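Local coordinates for glycosaminoglycan xylosylkinase (Hydra vulgaris, PDB 5XOM), which probably phosphorylates the xylose of the glycosaminoglycan linkage region, as expected of a glycan-directed member of the Fam20 family of secretory-pathway kinases, at residues R259-D262 with L263-T266; F139-D142 with R143-F147; P166-K170 with K171-T175; D350-Y353 with P354-T357. All blocks are in the same frame, centred on the assembly; numbering follows the deposited sequence.

Contact 1: residues R259-D262 with L263-T266; sequences RLLD and LIDT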
loop_
_atom_site.group_PDB
_atom_site.type_symbol
_atom_site.label_atom_id
_atom_site.label_comp_id
_atom_site.label_asym_id
_atom_site.label_seq_id
_atom_site.Cartn_x
_atom_site.Cartn_y
_atom_site.Cartn_z
ATOM N N ARG A 259 8.315 21.746 -13.965
ATOM C CA ARG A 259 9.728 21.428 -14.166
ATOM C C ARG A 259 10.620 22.176 -13.187
ATOM O O ARG A 259 11.534 21.588 -12.600
ATOM C CB ARG A 259 10.171 21.747 -15.588
ATOM C CG ARG A 259 11.612 21.344 -15.824
ATOM C CD ARG A 259 11.812 19.829 -15.679
ATOM N NE ARG A 259 10.800 19.063 -16.394
ATOM C CZ ARG A 259 10.897 18.749 -17.679
ATOM N NH1 ARG A 259 11.955 19.132 -18.396
ATOM N NH2 ARG A 259 9.928 18.043 -18.259
ATOM N N LEU A 260 10.393 23.480 -13.011
ATOM C CA LEU A 260 11.322 24.256 -12.192
ATOM C C LEU A 260 11.170 23.921 -10.713
ATOM O O LEU A 260 12.167 23.823 -9.989
ATOM C CB LEU A 260 11.126 25.756 -12.437
ATOM C CG LEU A 260 11.916 26.677 -11.505
ATOM C CD1 LEU A 260 13.389 26.632 -11.863
ATOM C CD2 LEU A 260 11.404 28.110 -11.621
ATOM N N LEU A 261 9.938 23.697 -10.251
ATOM C CA LEU A 261 9.766 23.261 -8.870
ATOM C C LEU A 261 10.341 21.864 -8.652
ATOM O O LEU A 261 10.817 21.555 -7.552
ATOM C CB LEU A 261 8.292 23.308 -8.475
ATOM C CG LEU A 261 7.694 24.705 -8.326
ATOM C CD1 LEU A 261 6.225 24.610 -7.931
ATOM C CD2 LEU A 261 8.488 25.509 -7.305
ATOM N N ASP A 262 10.304 21.008 -9.676
ATOM C CA ASP A 262 10.980 19.717 -9.573
ATOM C C ASP A 262 12.476 19.903 -9.360
ATOM O O ASP A 262 13.076 19.245 -8.503
ATOM C CB ASP A 262 10.714 18.865 -10.816
ATOM C CG ASP A 262 9.361 18.165 -10.777
ATOM O OD1 ASP A 262 8.578 18.400 -9.828
ATOM O OD2 ASP A 262 9.079 17.376 -11.702
ATOM N N LEU A 263 13.102 20.793 -10.138
ATOM C CA LEU A 263 14.539 20.998 -9.976
ATOM C C LEU A 263 14.877 21.605 -8.622
ATOM O O LEU A 263 15.959 21.344 -8.081
ATOM C CB LEU A 263 15.094 21.886 -11.092
ATOM C CG LEU A 263 15.008 21.365 -12.527
ATOM C CD1 LEU A 263 15.600 22.378 -13.496
ATOM C CD2 LEU A 263 15.700 20.014 -12.667
ATOM N N ILE A 264 13.963 22.387 -8.046
ATOM C CA ILE A 264 14.196 22.925 -6.711
ATOM C C ILE A 264 14.062 21.824 -5.661
ATOM O O ILE A 264 14.881 21.733 -4.736
ATOM C CB ILE A 264 13.254 24.114 -6.450
ATOM C CG1 ILE A 264 13.532 25.229 -7.470
ATOM C CG2 ILE A 264 13.434 24.631 -5.037
ATOM C CD1 ILE A 264 12.609 26.439 -7.380
ATOM N N ASP A 265 13.035 20.969 -5.783
ATOM C CA ASP A 265 12.952 19.762 -4.959
ATOM C C ASP A 265 14.248 18.966 -5.025
ATOM O O ASP A 265 14.820 18.584 -3.996
ATOM C CB ASP A 265 11.796 18.863 -5.420
ATOM C CG ASP A 265 10.432 19.331 -4.936
ATOM O OD1 ASP A 265 10.362 20.211 -4.054
ATOM O OD2 ASP A 265 9.423 18.781 -5.433
ATOM N N THR A 266 14.708 18.681 -6.246
ATOM C CA THR A 266 15.869 17.822 -6.430
ATOM C C THR A 266 17.154 18.497 -5.961
ATOM O O THR A 266 18.096 17.807 -5.551
ATOM C CB THR A 266 15.955 17.389 -7.897
ATOM O OG1 THR A 266 14.804 16.598 -8.220
ATOM C CG2 THR A 266 17.212 16.559 -8.166
HETATM O O HOH W 1 10.011 22.658 -4.815
#
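L260 and I264, one turn apart on helix 259-273, cross obliquely, and the meeting is between CG of L260 and CD1 of I264, 4.2 Å apart. The same CD1 approaches CD2 of L261 at 4.2 Å, so the isoleucine tip touches both leucines of the preceding turn. Its first torsion explains the approach: with CG1 beside its own backbone N (chi1 -61°), that methylene lies close to the backbone oxygen of L260, CG1 to O 3.2 Å. L263 leans back in a similar way, its CG packing on the carbonyl oxygen of R259. On another side of the helix the side chains are acidic. The carboxylate of D265 folds back toward the carbonyl of L261, and a water donates to L261 O at 3.1 Å and to D265 OD1 at 2.6 Å. L261 O also receives the amide N of D265, at 2.9 Å and nearly straight (174°), so both donors grip one oxygen. D262 OD1 stands 4.5 Å from D265 OD2, a proximity of like charges probably offset by R322, which forms salt bridges with both carboxylates. R60 adds a salt bridge to D262 and R149 one to D265, while T325 hydrogen-bonds to D265; the cluster probably favours the ionised form of both acids. L260 and I264 meanwhile pack on helix 313-318. These are the buried first turns of an alpha-helix, apolar toward helix 313-318 and acidic toward the arginines, with i to i+3 and i to i+4 apolar contacts, in the kinase-like C-terminal domain.

Contact 2: residues F139-D142 with R143-F147; sequences FHLD and RLLGF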
loop_
_atom_site.group_PDB
_atom_site.type_symbol
_atom_site.label_atom_id
_atom_site.label_comp_id
_atom_site.label_asym_id
_atom_site.label_seq_id
_atom_site.Cartn_x
_atom_site.Cartn_y
_atom_site.Cartn_z
ATOM N N PHE A 139 18.136 6.250 -2.049
ATOM C CA PHE A 139 16.820 5.705 -2.347
ATOM C C PHE A 139 15.916 5.727 -1.116
ATOM O O PHE A 139 14.764 6.166 -1.196
ATOM C CB PHE A 139 16.950 4.289 -2.910
ATOM C CG PHE A 139 15.727 3.451 -2.717
ATOM C CD1 PHE A 139 14.548 3.744 -3.388
ATOM C CD2 PHE A 139 15.756 2.358 -1.867
ATOM C CE1 PHE A 139 13.419 2.968 -3.202
ATOM C CE2 PHE A 139 14.635 1.576 -1.677
ATOM C CZ PHE A 139 13.464 1.880 -2.343
ATOM N N HIS A 140 16.427 5.310 0.042
ATOM C CA HIS A 140 15.577 5.330 1.230
ATOM C C HIS A 140 15.289 6.746 1.695
ATOM O O HIS A 140 14.204 7.011 2.226
ATOM C CB HIS A 140 16.204 4.510 2.351
ATOM C CG HIS A 140 16.163 3.045 2.087
ATOM N ND1 HIS A 140 14.998 2.314 2.174
ATOM C CD2 HIS A 140 17.128 2.176 1.709
ATOM C CE1 HIS A 140 15.251 1.054 1.866
ATOM N NE2 HIS A 140 16.536 0.944 1.581
ATOM N N LEU A 141 16.225 7.674 1.506
ATOM C CA LEU A 141 15.926 9.043 1.890
ATOM C C LEU A 141 14.882 9.648 0.959
ATOM O O LEU A 141 14.079 10.481 1.385
ATOM C CB LEU A 141 17.199 9.891 1.902
ATOM C CG LEU A 141 16.938 11.377 2.103
ATOM C CD1 LEU A 141 16.679 11.612 3.584
ATOM C CD2 LEU A 141 18.098 12.243 1.622
ATOM N N ASP A 142 14.863 9.208 -0.298
ATOM C CA ASP A 142 13.864 9.689 -1.250
ATOM C C ASP A 142 12.456 9.292 -0.815
ATOM O O ASP A 142 11.520 10.091 -0.921
ATOM C CB ASP A 142 14.183 9.127 -2.636
ATOM C CG ASP A 142 13.036 9.277 -3.618
ATOM O OD1 ASP A 142 12.177 8.372 -3.681
ATOM O OD2 ASP A 142 13.000 10.286 -4.347
ATOM N N ARG A 143 12.300 8.081 -0.266
ATOM C CA ARG A 143 11.009 7.675 0.287
ATOM C C ARG A 143 10.727 8.384 1.608
ATOM O O ARG A 143 9.601 8.835 1.847
ATOM C CB ARG A 143 10.976 6.160 0.469
ATOM C CG ARG A 143 11.295 5.409 -0.802
ATOM C CD ARG A 143 11.054 3.926 -0.652
ATOM N NE ARG A 143 9.628 3.635 -0.515
ATOM C CZ ARG A 143 9.084 3.089 0.565
ATOM N NH1 ARG A 143 9.847 2.757 1.601
ATOM N NH2 ARG A 143 7.780 2.859 0.611
ATOM N N LEU A 144 11.743 8.498 2.473
ATOM C CA LEU A 144 11.554 9.130 3.777
ATOM C C LEU A 144 11.089 10.578 3.636
ATOM O O LEU A 144 10.229 11.041 4.395
ATOM C CB LEU A 144 12.852 9.055 4.587
ATOM C CG LEU A 144 12.881 9.774 5.938
ATOM C CD1 LEU A 144 11.807 9.198 6.847
ATOM C CD2 LEU A 144 14.264 9.664 6.580
ATOM N N LEU A 145 11.642 11.313 2.673
ATOM C CA LEU A 145 11.237 12.697 2.474
ATOM C C LEU A 145 9.966 12.837 1.648
ATOM O O LEU A 145 9.509 13.968 1.442
ATOM C CB LEU A 145 12.356 13.496 1.806
ATOM C CG LEU A 145 13.690 13.635 2.534
ATOM C CD1 LEU A 145 14.734 14.235 1.600
ATOM C CD2 LEU A 145 13.521 14.470 3.803
ATOM N N GLY A 146 9.383 11.734 1.177
ATOM C CA GLY A 146 8.138 11.801 0.438
ATOM C C GLY A 146 8.265 12.213 -1.008
ATOM O O GLY A 146 7.259 12.580 -1.622
ATOM N N PHE A 147 9.474 12.184 -1.576
ATOM C CA PHE A 147 9.629 12.501 -2.993
ATOM C C PHE A 147 9.154 11.344 -3.872
ATOM O O PHE A 147 8.458 11.561 -4.867
ATOM C CB PHE A 147 11.087 12.852 -3.304
ATOM C CG PHE A 147 11.521 14.190 -2.775
ATOM C CD1 PHE A 147 10.741 15.319 -2.971
ATOM C CD2 PHE A 147 12.710 14.321 -2.079
ATOM C CE1 PHE A 147 11.140 16.555 -2.485
ATOM C CE2 PHE A 147 13.117 15.556 -1.594
ATOM C CZ PHE A 147 12.327 16.672 -1.797
HETATM O O HOH W 2 12.369 3.189 2.692
#
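R143 runs alongside F139, pointing the same way, and lays its CD 3.6 Å from ring atom CZ of F139. A bend at chi3 (68°) then carries the guanidinium to an orientation 29° from the ring plane. Its NH1 gives a hydrogen bond to a water 2.8 Å away, in the guanidinium plane, which also bonds ND1 of H140 at the edge of the imidazole; NH2 holds the backbone oxygen of V64. L141 presses its CG against CD1 of L145, 3.6 Å apart, joining successive turns. D142 acts through both backbone and side chain. Its backbone oxygen accepts F147 N at 3.0 Å, and its carboxylate, carried away from its own backbone N (chi1 166°), sets OD2 3.4 Å from CB of F147. That oxygen also accepts hydrogen bonds from R149 N and H294 ND1. Were D142 an alanine, R149 N and H294 ND1 would probably lose a shared acceptor, and the chain after the helix would be held less firmly. G146, with positive phi, donates to R143 O at 3.0 Å. Together with the bond from F147 N to D142 O this makes a Schellman motif, the classic C-terminal termination of an alpha-helix, here closing helix 132-144.

Contact 3: residues P166-K170 with K171-T175; sequences PVAAK and KLATT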
loop_
_atom_site.group_PDB
_atom_site.type_symbol
_atom_site.label_atom_id
_atom_site.label_comp_id
_atom_site.label_asym_id
_atom_site.label_seq_id
_atom_site.Cartn_x
_atom_site.Cartn_y
_atom_site.Cartn_z
ATOM N N PRO A 166 29.746 -17.414 -15.114
ATOM C CA PRO A 166 29.128 -18.382 -16.036
ATOM C C PRO A 166 28.039 -17.802 -16.931
ATOM O O PRO A 166 27.541 -18.526 -17.800
ATOM C CB PRO A 166 28.553 -19.462 -15.102
ATOM C CG PRO A 166 28.599 -18.907 -13.738
ATOM C CD PRO A 166 29.572 -17.793 -13.697
ATOM N N VAL A 167 27.662 -16.529 -16.784
ATOM C CA VAL A 167 26.632 -15.943 -17.636
ATOM C C VAL A 167 27.099 -14.600 -18.173
ATOM O O VAL A 167 26.305 -13.838 -18.733
ATOM C CB VAL A 167 25.290 -15.772 -16.894
ATOM C CG1 VAL A 167 24.739 -17.116 -16.429
ATOM C CG2 VAL A 167 25.437 -14.800 -15.725
ATOM N N ALA A 168 28.388 -14.305 -18.025
ATOM C CA ALA A 168 28.899 -12.999 -18.413
ATOM C C ALA A 168 29.117 -12.948 -19.916
ATOM O O ALA A 168 29.717 -13.858 -20.496
ATOM C CB ALA A 168 30.213 -12.700 -17.690
ATOM N N ALA A 169 28.660 -11.872 -20.542
ATOM C CA ALA A 169 28.999 -11.658 -21.937
ATOM C C ALA A 169 30.491 -11.386 -22.078
ATOM O O ALA A 169 31.151 -10.921 -21.143
ATOM C CB ALA A 169 28.201 -10.495 -22.521
ATOM N N LYS A 170 31.022 -11.675 -23.273
ATOM C CA LYS A 170 32.444 -11.459 -23.499
ATOM C C LYS A 170 32.887 -10.043 -23.177
ATOM O O LYS A 170 33.993 -9.841 -22.666
ATOM C CB LYS A 170 32.846 -11.717 -24.942
ATOM C CG LYS A 170 34.093 -12.504 -25.025
ATOM C CD LYS A 170 34.719 -12.041 -26.298
ATOM C CE LYS A 170 35.979 -12.807 -26.550
ATOM N NZ LYS A 170 36.506 -12.249 -27.786
ATOM N N LYS A 171 32.048 -9.053 -23.473
ATOM C CA LYS A 171 32.431 -7.670 -23.234
ATOM C C LYS A 171 32.827 -7.454 -21.783
ATOM O O LYS A 171 33.772 -6.709 -21.491
ATOM C CB LYS A 171 31.291 -6.729 -23.613
ATOM C CG LYS A 171 31.705 -5.510 -24.410
ATOM C CD LYS A 171 30.506 -4.598 -24.614
ATOM C CE LYS A 171 29.288 -5.365 -25.104
ATOM N NZ LYS A 171 28.118 -4.459 -25.284
ATOM N N LEU A 172 32.129 -8.110 -20.861
ATOM C CA LEU A 172 32.428 -7.997 -19.444
ATOM C C LEU A 172 33.488 -9.003 -19.007
ATOM O O LEU A 172 34.428 -8.639 -18.291
ATOM C CB LEU A 172 31.143 -8.184 -18.628
ATOM C CG LEU A 172 31.280 -8.428 -17.126
ATOM C CD1 LEU A 172 31.823 -7.192 -16.433
ATOM C CD2 LEU A 172 29.939 -8.821 -16.519
ATOM N N ALA A 173 33.363 -10.256 -19.455
ATOM C CA ALA A 173 34.264 -11.316 -19.007
ATOM C C ALA A 173 35.727 -10.985 -19.291
ATOM O O ALA A 173 36.607 -11.297 -18.479
ATOM C CB ALA A 173 33.880 -12.642 -19.662
ATOM N N THR A 174 36.016 -10.365 -20.437
ATOM C CA THR A 174 37.411 -10.092 -20.781
ATOM C C THR A 174 38.041 -8.997 -19.933
ATOM O O THR A 174 39.231 -8.720 -20.122
ATOM C CB THR A 174 37.548 -9.709 -22.257
ATOM O OG1 THR A 174 36.862 -8.469 -22.504
ATOM C CG2 THR A 174 36.963 -10.788 -23.146
ATOM N N THR A 175 37.306 -8.370 -19.013
ATOM C CA THR A 175 37.896 -7.378 -18.121
ATOM C C THR A 175 38.036 -7.908 -16.700
ATOM O O THR A 175 38.329 -7.134 -15.782
ATOM C CB THR A 175 37.082 -6.076 -18.122
ATOM O OG1 THR A 175 35.821 -6.283 -17.477
ATOM C CG2 THR A 175 36.836 -5.598 -19.540
#
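K170 reaches across one turn to T174, and its long chain can be followed outward along the threonine methyl. From CB, beside the amide of K171, a first torsion of -136°, well off a staggered value, swings the chain over the following turn. CG comes first to CG2 of T174, at 3.8 Å. CD and CE follow in an extended line, each 4.1 Å from the same T174 CG2, so three methylenes pass over one methyl. The ammonium continues beyond it, with K170 NZ already 4.9 Å from T174 CG2, at the exposed end of the chain. The backbone is joined by hydrogen bonds. K170 O accepts two donors from T174: the amide N at 3.1 Å and the hydroxyl OG1 at 3.2 Å, which reach it from opposite faces of the carbonyl plane. With chi1 at 65°, OG1 lies between the backbone N and the carbonyl carbon, and CG2, beside the backbone N, faces the lysine chain as well as K170 O. A169 precedes the helix and its oxygen is likewise shared: A173 N bonds it at 2.9 Å, almost straight, while L172 N comes from above the carbonyl plane at 3.0 Å. A168 CB leans on L172 and A173, and L172 reaches A85 of strand 82-86, to whose backbone V167 and A169 are hydrogen-bonded. The arrangement is that of a very short surface helix with an alanine at its N-cap and a threonine hydroxyl bound four residues back at its C-terminal end, beside an outer strand of the antiparallel sheet.

Contact 4: residues D350-Y353 with P354-T357; sequences DPIY and PILT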
loop_
_atom_site.group_PDB
_atom_site.type_symbol
_atom_site.label_atom_id
_atom_site.label_comp_id
_atom_site.label_asym_id
_atom_site.label_seq_id
_atom_site.Cartn_x
_atom_site.Cartn_y
_atom_site.Cartn_z
ATOM N N ASP A 350 18.723 -3.299 5.086
ATOM C CA ASP A 350 19.380 -3.693 3.846
ATOM C C ASP A 350 20.488 -4.705 4.135
ATOM O O ASP A 350 21.117 -4.646 5.194
ATOM C CB ASP A 350 19.937 -2.456 3.133
ATOM C CG ASP A 350 20.655 -2.792 1.838
ATOM O OD1 ASP A 350 20.033 -2.579 0.773
ATOM O OD2 ASP A 350 21.810 -3.272 1.865
ATOM N N PRO A 351 20.705 -5.676 3.240
ATOM C CA PRO A 351 21.661 -6.757 3.542
ATOM C C PRO A 351 23.099 -6.307 3.780
ATOM O O PRO A 351 23.838 -7.032 4.451
ATOM C CB PRO A 351 21.559 -7.667 2.307
ATOM C CG PRO A 351 20.160 -7.474 1.823
ATOM C CD PRO A 351 19.856 -6.007 2.078
ATOM N N ILE A 352 23.539 -5.160 3.276
ATOM C CA ILE A 352 24.941 -4.799 3.454
ATOM C C ILE A 352 25.107 -3.699 4.503
ATOM O O ILE A 352 26.169 -3.090 4.602
ATOM C CB ILE A 352 25.608 -4.422 2.120
ATOM C CG1 ILE A 352 25.109 -3.071 1.610
ATOM C CG2 ILE A 352 25.366 -5.525 1.073
ATOM C CD1 ILE A 352 25.845 -2.587 0.369
ATOM N N TYR A 353 24.073 -3.462 5.308
ATOM C CA TYR A 353 24.123 -2.524 6.438
ATOM C C TYR A 353 25.270 -2.840 7.400
ATOM O O TYR A 353 25.555 -4.018 7.646
ATOM C CB TYR A 353 22.780 -2.571 7.179
ATOM C CG TYR A 353 22.679 -1.664 8.380
ATOM C CD1 TYR A 353 22.268 -0.348 8.243
ATOM C CD2 TYR A 353 22.975 -2.135 9.661
ATOM C CE1 TYR A 353 22.162 0.489 9.343
ATOM C CE2 TYR A 353 22.879 -1.306 10.766
ATOM C CZ TYR A 353 22.471 0.003 10.600
ATOM O OH TYR A 353 22.370 0.837 11.692
ATOM N N PRO A 354 25.910 -1.811 8.002
ATOM C CA PRO A 354 25.710 -0.344 7.913
ATOM C C PRO A 354 25.928 0.257 6.526
ATOM O O PRO A 354 26.869 -0.114 5.818
ATOM C CB PRO A 354 26.744 0.232 8.900
ATOM C CG PRO A 354 27.352 -0.907 9.609
ATOM C CD PRO A 354 26.955 -2.192 8.966
ATOM N N ILE A 355 25.057 1.191 6.159
ATOM C CA ILE A 355 25.113 1.846 4.856
ATOM C C ILE A 355 25.892 3.154 4.929
ATOM O O ILE A 355 26.686 3.461 4.035
ATOM C CB ILE A 355 23.680 2.080 4.335
ATOM C CG1 ILE A 355 22.907 0.757 4.254
ATOM C CG2 ILE A 355 23.707 2.788 2.989
ATOM C CD1 ILE A 355 23.578 -0.310 3.429
ATOM N N LEU A 356 25.679 3.932 5.989
ATOM C CA LEU A 356 26.356 5.202 6.190
ATOM C C LEU A 356 27.019 5.224 7.557
ATOM O O LEU A 356 26.519 4.627 8.517
ATOM C CB LEU A 356 25.392 6.401 6.096
ATOM C CG LEU A 356 24.648 6.671 4.793
ATOM C CD1 LEU A 356 23.566 7.740 5.001
ATOM C CD2 LEU A 356 25.632 7.095 3.724
ATOM N N THR A 357 28.150 5.920 7.640
ATOM C CA THR A 357 28.746 6.190 8.939
ATOM C C THR A 357 27.894 7.198 9.695
ATOM O O THR A 357 27.109 7.952 9.111
ATOM C CB THR A 357 30.157 6.763 8.792
ATOM O OG1 THR A 357 30.090 7.992 8.058
ATOM C CG2 THR A 357 31.070 5.787 8.058
#
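Y353 lays the face of its ring over P354, the residue that follows it through a cis peptide bond. P354 CA stands 3.5 Å from the centroid of the Y353 ring and 21° off the ring normal, a CH-pi contact that such an aromatic-proline pair makes readily when the bond is cis. Next to it I355 turns back on the chain: a bend at its second torsion (-55°) brings CD1 to within 3.6 Å of CG1 of I352, the two side chains crossing at about a right angle. The same I355 CD1 lies 3.8 Å from D350 OD2, also crosswise, while I355 CG1 rests 4.2 Å from Y353 CD1.

What positions these groups is the turn before them. D350 OD2 accepts the backbone N of I352 at 2.9 Å in a nearly straight Asx-turn bond, approached on the anti side of the carboxylate. A type I beta turn is closed by Y353 N on D350 O, 3.2 Å apart. The other carboxylate oxygen, OD1, takes G155 N. Two carbonyl oxygens, I352 O and P354 O, lie close together, and R117 serves both, though weakly at I352. With an alanine at Y353 the ring is gone, so P354 CA would probably lose its CH-pi partner and D344 its bond to the phenol hydroxyl.

Further out, P351 touches F45 of the second subunit. Within the chain the loop runs between helices 339-347 and 358-382: I352 packs on helix 132-144 and on Y157 of strand 153-159, D350 joins both of those elements, and Y353 and I355 lean on L347 of helix 339-347.

Along the chain the order is contact 2, contact 3, contact 1, contact 4. Contacts 1 and 2 have centres about 15 Å apart and touch, CG of D265 packing 3.8 Å from CE1 of F147, so the start of helix 259-273 meets the chain just after helix 132-144. Contact 4 is about 16 Å from contact 2 between centres, and its loop packs on the same helix 132-144, which thus links the two regions. Contact 3 is remote, about 40 Å from contact 1 between centres and on the opposite side of the chain's centre, beside the five-stranded sheet. Contacts 1, 2 and 4 thus lie in or against the helical part, consistent with a kinase-like two-part architecture.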